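Local coordinates for DNA polymerase (Pyrobaculum calidifontis, PDB 5MDN), which probably catalyses template-directed DNA synthesis, adding deoxyribonucleotides from their triphosphates to a growing strand with release of diphosphate, as a family B DNA polymerase, at residues A454-F468 and W525-F537. Numbering follows the deposited sequence.
Sequences APEVGHRFRKAPTGF and WYKKEVAESVTAF
Pro455 sits as a knob on the ring of Phe537. Its CD lies over the ring centre, 3.4 Å from the centroid and 8° off the normal, a CH-pi contact. Beside it, Ala454 brings its CA to 3.6 Å from Phe537 CE2. Phe537 also stacks on Tyr432. The methyl of Ala536 fills the shallow dip between Pro455 and Val457; its CB is 3.5 Å from Pro455 O.

One turn back, Ser533 is a small residue between larger ones. Its OG turns back along the helix, anti to the carbonyl carbon, and bonds to Glu529 O at 2.6 Å. The edge of the Phe461 ring and CB of His459 close round this hydroxyl.

The first segment includes the turn and second strand of a two-stranded antiparallel hairpin, 451-453 with 460-462. These lie across the start of helix 528-551. Both belong to the polymerase region of this family B enzyme, away from the magnesium sites. The short strand 460-462 runs nearly perpendicular to the helix segment 528-537 (signed crossing angle -100°).

His459 stands with its ring edge toward Glu532. His459 NE2 gives Glu532 OE1 a weak hydrogen bond of 3.4 Å, with ring and carboxylate nearly coplanar. Glu529 CG packs over one face of the same ring, 3.6 Å from its centroid. A bend at chi2 then carries the Glu529 carboxylate away.

Farther along, Phe468 CE2 lies over one face of the Trp525 ring, 3.4 Å from Trp525 CE2. The two rings meet obliquely, their planes 36° apart. Ala382 of helix 370-384 touches both.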
loop_
_atom_site.group_PDB
_atom_site.type_symbol
_atom_site.label_atom_id
_atom_site.label_comp_id
_atom_site.label_asym_id
_atom_site.label_seq_id
_atom_site.Cartn_x
_atom_site.Cartn_y
_atom_site.Cartn_z
ATOM N N ALA A 454 -9.069 -24.812 21.834
ATOM C CA ALA A 454 -9.065 -24.680 20.384
ATOM C C ALA A 454 -9.084 -26.060 19.741
ATOM O O ALA A 454 -8.364 -26.956 20.197
ATOM C CB ALA A 454 -7.848 -23.890 19.917
ATOM N N PRO A 455 -9.901 -26.278 18.710
ATOM C CA PRO A 455 -9.976 -27.614 18.104
ATOM C C PRO A 455 -8.614 -28.100 17.616
ATOM O O PRO A 455 -7.738 -27.311 17.256
ATOM C CB PRO A 455 -10.967 -27.426 16.949
ATOM C CG PRO A 455 -10.997 -25.946 16.685
ATOM C CD PRO A 455 -10.777 -25.312 18.029
ATOM N N GLU A 456 -8.478 -29.426 17.573
ATOM C CA GLU A 456 -7.295 -30.195 17.944
ATOM C C GLU A 456 -5.929 -29.547 17.719
ATOM O O GLU A 456 -4.982 -30.201 17.273
ATOM C CB GLU A 456 -7.360 -31.552 17.239
ATOM C CG GLU A 456 -6.545 -32.660 17.914
ATOM C CD GLU A 456 -6.703 -34.019 17.245
ATOM O OE1 GLU A 456 -7.625 -34.191 16.414
ATOM O OE2 GLU A 456 -5.882 -34.910 17.539
ATOM N N VAL A 457 -5.818 -28.247 17.954
ATOM C CA VAL A 457 -4.485 -27.717 18.182
ATOM C C VAL A 457 -4.226 -27.732 19.681
ATOM O O VAL A 457 -3.072 -27.807 20.116
ATOM C CB VAL A 457 -4.284 -26.323 17.566
ATOM C CG1 VAL A 457 -5.058 -25.289 18.324
ATOM C CG2 VAL A 457 -2.805 -25.999 17.542
ATOM N N GLY A 458 -5.302 -27.693 20.471
ATOM C CA GLY A 458 -5.265 -27.909 21.901
ATOM C C GLY A 458 -4.774 -26.753 22.737
ATOM O O GLY A 458 -4.376 -26.964 23.887
ATOM N N HIS A 459 -4.793 -25.534 22.209
ATOM C CA HIS A 459 -4.442 -24.379 23.020
ATOM C C HIS A 459 -5.643 -23.903 23.832
ATOM O O HIS A 459 -6.795 -24.027 23.411
ATOM C CB HIS A 459 -3.906 -23.248 22.143
ATOM C CG HIS A 459 -2.679 -23.620 21.374
ATOM N ND1 HIS A 459 -1.583 -24.216 21.961
ATOM C CD2 HIS A 459 -2.377 -23.490 20.061
ATOM C CE1 HIS A 459 -0.659 -24.434 21.043
ATOM N NE2 HIS A 459 -1.116 -24.002 19.882
ATOM N N ARG A 460 -5.360 -23.347 25.009
ATOM C CA ARG A 460 -6.388 -22.998 25.981
ATOM C C ARG A 460 -6.403 -21.495 26.220
ATOM O O ARG A 460 -5.349 -20.856 26.295
ATOM C CB ARG A 460 -6.170 -23.734 27.302
ATOM C CG ARG A 460 -4.837 -24.436 27.402
ATOM C CD ARG A 460 -4.807 -25.318 28.631
ATOM N NE ARG A 460 -5.211 -24.582 29.825
ATOM C CZ ARG A 460 -5.716 -25.143 30.919
ATOM N NH1 ARG A 460 -5.883 -26.458 30.983
ATOM N NH2 ARG A 460 -6.050 -24.385 31.954
ATOM N N PHE A 461 -7.606 -20.936 26.337
ATOM C CA PHE A 461 -7.787 -19.496 26.439
ATOM C C PHE A 461 -8.809 -19.162 27.515
ATOM O O PHE A 461 -9.757 -19.915 27.761
ATOM C CB PHE A 461 -8.233 -18.878 25.105
ATOM C CG PHE A 461 -7.189 -18.947 24.024
ATOM C CD1 PHE A 461 -7.004 -20.115 23.304
ATOM C CD2 PHE A 461 -6.404 -17.845 23.718
ATOM C CE1 PHE A 461 -6.052 -20.188 22.306
ATOM C CE2 PHE A 461 -5.447 -17.913 22.717
ATOM C CZ PHE A 461 -5.273 -19.088 22.011
ATOM N N ARG A 462 -8.650 -18.033 28.137
ATOM C CA ARG A 462 -9.575 -17.695 29.141
ATOM C C ARG A 462 -10.769 -17.089 28.569
ATOM O O ARG A 462 -10.684 -16.285 27.725
ATOM C CB ARG A 462 -8.981 -16.671 30.070
ATOM C CG ARG A 462 -7.551 -16.947 30.414
ATOM C CD ARG A 462 -6.927 -15.719 31.019
ATOM N NE ARG A 462 -7.704 -15.273 32.148
ATOM C CZ ARG A 462 -7.308 -15.417 33.398
ATOM N NH1 ARG A 462 -6.148 -15.998 33.650
ATOM N NH2 ARG A 462 -8.068 -14.983 34.381
ATOM N N LYS A 463 -11.902 -17.508 29.059
ATOM C CA LYS A 463 -13.181 -16.956 28.706
ATOM C C LYS A 463 -13.405 -15.612 29.396
ATOM O O LYS A 463 -14.105 -14.778 28.886
ATOM C CB LYS A 463 -14.209 -17.929 29.229
ATOM C CG LYS A 463 -15.405 -18.198 28.349
ATOM C CD LYS A 463 -16.064 -19.528 28.693
ATOM C CE LYS A 463 -17.574 -19.480 28.452
ATOM N NZ LYS A 463 -18.301 -20.756 28.706
ATOM N N ALA A 464 -12.773 -15.508 30.572
ATOM C CA ALA A 464 -12.670 -14.500 31.629
ATOM C C ALA A 464 -13.024 -13.090 31.361
ATOM O O ALA A 464 -14.161 -12.775 31.144
ATOM C CB ALA A 464 -11.296 -14.624 32.287
ATOM N N PRO A 465 -12.048 -12.225 31.489
ATOM C CA PRO A 465 -12.118 -10.814 31.214
ATOM C C PRO A 465 -11.660 -10.725 29.785
ATOM O O PRO A 465 -10.623 -11.211 29.464
ATOM C CB PRO A 465 -11.064 -10.272 32.127
ATOM C CG PRO A 465 -10.059 -11.343 32.173
ATOM C CD PRO A 465 -10.794 -12.623 32.111
ATOM N N THR A 466 -12.423 -10.079 28.938
ATOM C CA THR A 466 -12.116 -9.953 27.540
ATOM C C THR A 466 -10.706 -9.509 27.244
ATOM O O THR A 466 -10.175 -8.655 27.869
ATOM C CB THR A 466 -13.102 -9.024 26.843
ATOM O OG1 THR A 466 -12.747 -7.716 27.159
ATOM C CG2 THR A 466 -14.416 -9.165 27.377
ATOM N N GLY A 467 -10.081 -10.151 26.300
ATOM C CA GLY A 467 -8.727 -9.857 25.948
ATOM C C GLY A 467 -8.567 -8.579 25.213
ATOM O O GLY A 467 -9.481 -7.976 24.810
ATOM N N PHE A 468 -7.353 -8.191 24.994
ATOM C CA PHE A 468 -7.070 -6.917 24.340
ATOM C C PHE A 468 -7.551 -6.915 22.895
ATOM O O PHE A 468 -8.302 -6.024 22.482
ATOM C CB PHE A 468 -5.574 -6.610 24.412
ATOM C CG PHE A 468 -5.171 -5.386 23.640
ATOM C CD1 PHE A 468 -5.769 -4.163 23.894
ATOM C CD2 PHE A 468 -4.196 -5.459 22.659
ATOM C CE1 PHE A 468 -5.403 -3.035 23.185
ATOM C CE2 PHE A 468 -3.825 -4.334 21.945
ATOM C CZ PHE A 468 -4.429 -3.122 22.208
ATOM N N TRP A 525 2.041 -7.591 19.184
ATOM C CA TRP A 525 1.109 -8.528 19.797
ATOM C C TRP A 525 1.101 -9.877 19.087
ATOM O O TRP A 525 0.058 -10.537 19.019
ATOM C CB TRP A 525 -0.295 -7.926 19.833
ATOM C CG TRP A 525 -0.445 -6.896 20.901
ATOM C CD1 TRP A 525 -0.755 -7.115 22.209
ATOM C CD2 TRP A 525 -0.264 -5.481 20.762
ATOM N NE1 TRP A 525 -0.792 -5.924 22.892
ATOM C CE2 TRP A 525 -0.492 -4.906 22.027
ATOM C CE3 TRP A 525 0.064 -4.646 19.690
ATOM C CZ2 TRP A 525 -0.404 -3.534 22.250
ATOM C CZ3 TRP A 525 0.151 -3.284 19.914
ATOM C CH2 TRP A 525 -0.082 -2.742 21.183
ATOM N N TYR A 526 2.248 -10.295 18.556
ATOM C CA TYR A 526 2.371 -11.607 17.940
ATOM C C TYR A 526 2.436 -12.692 19.006
ATOM O O TYR A 526 3.229 -12.607 19.950
ATOM C CB TYR A 526 3.612 -11.679 17.053
ATOM C CG TYR A 526 3.932 -13.088 16.600
ATOM C CD1 TYR A 526 3.136 -13.734 15.662
ATOM C CD2 TYR A 526 5.016 -13.779 17.125
ATOM C CE1 TYR A 526 3.416 -15.025 15.254
ATOM C CE2 TYR A 526 5.305 -15.069 16.724
ATOM C CZ TYR A 526 4.500 -15.687 15.787
ATOM O OH TYR A 526 4.782 -16.972 15.382
ATOM N N LYS A 527 1.599 -13.714 18.851
ATOM C CA LYS A 527 1.690 -14.932 19.647
ATOM C C LYS A 527 1.298 -16.100 18.757
ATOM O O LYS A 527 0.200 -16.105 18.191
ATOM C CB LYS A 527 0.793 -14.860 20.886
ATOM C CG LYS A 527 0.912 -16.063 21.799
ATOM C CD LYS A 527 2.281 -16.103 22.457
ATOM C CE LYS A 527 2.265 -15.481 23.845
ATOM N NZ LYS A 527 1.489 -16.306 24.806
ATOM N N LYS A 528 2.201 -17.076 18.625
ATOM C CA LYS A 528 1.981 -18.171 17.683
ATOM C C LYS A 528 0.724 -18.962 18.026
ATOM O O LYS A 528 -0.037 -19.345 17.131
ATOM C CB LYS A 528 3.195 -19.098 17.664
ATOM C CG LYS A 528 3.067 -20.254 16.688
ATOM C CD LYS A 528 4.311 -21.121 16.684
ATOM C CE LYS A 528 4.396 -21.943 17.961
ATOM N NZ LYS A 528 5.613 -22.798 17.999
ATOM N N GLU A 529 0.487 -19.212 19.315
ATOM C CA GLU A 529 -0.658 -20.023 19.713
ATOM C C GLU A 529 -1.985 -19.331 19.435
ATOM O O GLU A 529 -3.009 -20.011 19.315
ATOM C CB GLU A 529 -0.561 -20.383 21.196
ATOM C CG GLU A 529 0.639 -21.248 21.546
ATOM C CD GLU A 529 1.849 -20.431 21.950
ATOM O OE1 GLU A 529 1.818 -19.197 21.768
ATOM O OE2 GLU A 529 2.834 -21.021 22.439
ATOM N N VAL A 530 -1.994 -18.002 19.329
ATOM C CA VAL A 530 -3.213 -17.301 18.937
ATOM C C VAL A 530 -3.509 -17.537 17.462
ATOM O O VAL A 530 -4.614 -17.952 17.094
ATOM C CB VAL A 530 -3.101 -15.799 19.256
ATOM C CG1 VAL A 530 -4.401 -15.087 18.913
ATOM C CG2 VAL A 530 -2.755 -15.595 20.721
ATOM N N ALA A 531 -2.525 -17.277 16.597
ATOM C CA ALA A 531 -2.711 -17.476 15.162
ATOM C C ALA A 531 -3.117 -18.911 14.851
ATOM O O ALA A 531 -4.079 -19.151 14.113
ATOM C CB ALA A 531 -1.432 -17.100 14.412
ATOM N N GLU A 532 -2.395 -19.883 15.413
ATOM C CA GLU A 532 -2.717 -21.284 15.161
ATOM C C GLU A 532 -4.108 -21.646 15.669
ATOM O O GLU A 532 -4.790 -22.484 15.069
ATOM C CB GLU A 532 -1.658 -22.184 15.799
ATOM C CG GLU A 532 -0.298 -22.106 15.119
ATOM C CD GLU A 532 0.740 -22.995 15.776
ATOM O OE1 GLU A 532 0.469 -23.514 16.880
ATOM O OE2 GLU A 532 1.826 -23.174 15.186
ATOM N N SER A 533 -4.542 -21.035 16.773
ATOM C CA SER A 533 -5.893 -21.288 17.269
ATOM C C SER A 533 -6.943 -20.662 16.360
ATOM O O SER A 533 -8.020 -21.235 16.163
ATOM C CB SER A 533 -6.037 -20.766 18.697
ATOM O OG SER A 533 -5.134 -21.422 19.569
ATOM N N VAL A 534 -6.655 -19.481 15.806
ATOM C CA VAL A 534 -7.604 -18.838 14.901
ATOM C C VAL A 534 -7.778 -19.662 13.631
ATOM O O VAL A 534 -8.898 -19.826 13.133
ATOM C CB VAL A 534 -7.155 -17.397 14.591
ATOM C CG1 VAL A 534 -8.086 -16.758 13.572
ATOM C CG2 VAL A 534 -7.125 -16.566 15.861
ATOM N N THR A 535 -6.677 -20.192 13.086
ATOM C CA THR A 535 -6.769 -21.024 11.889
ATOM C C THR A 535 -7.565 -22.295 12.157
ATOM O O THR A 535 -8.401 -22.697 11.338
ATOM C CB THR A 535 -5.372 -21.379 11.378
ATOM O OG1 THR A 535 -4.719 -22.235 12.323
ATOM C CG2 THR A 535 -4.540 -20.127 11.182
ATOM N N ALA A 536 -7.314 -22.945 13.297
ATOM C CA ALA A 536 -7.965 -24.219 13.580
ATOM C C ALA A 536 -9.468 -24.045 13.746
ATOM O O ALA A 536 -10.251 -24.860 13.245
ATOM C CB ALA A 536 -7.357 -24.857 14.828
ATOM N N PHE A 537 -9.890 -22.991 14.450
ATOM C CA PHE A 537 -11.307 -22.641 14.459
ATOM C C PHE A 537 -11.799 -22.331 13.052
ATOM O O PHE A 537 -12.897 -22.745 12.668
ATOM C CB PHE A 537 -11.557 -21.451 15.386
ATOM C CG PHE A 537 -11.767 -21.829 16.827
ATOM C CD1 PHE A 537 -12.940 -22.449 17.230
ATOM C CD2 PHE A 537 -10.803 -21.545 17.782
ATOM C CE1 PHE A 537 -13.143 -22.791 18.556
ATOM C CE2 PHE A 537 -11.000 -21.885 19.109
ATOM C CZ PHE A 537 -12.171 -22.508 19.496
#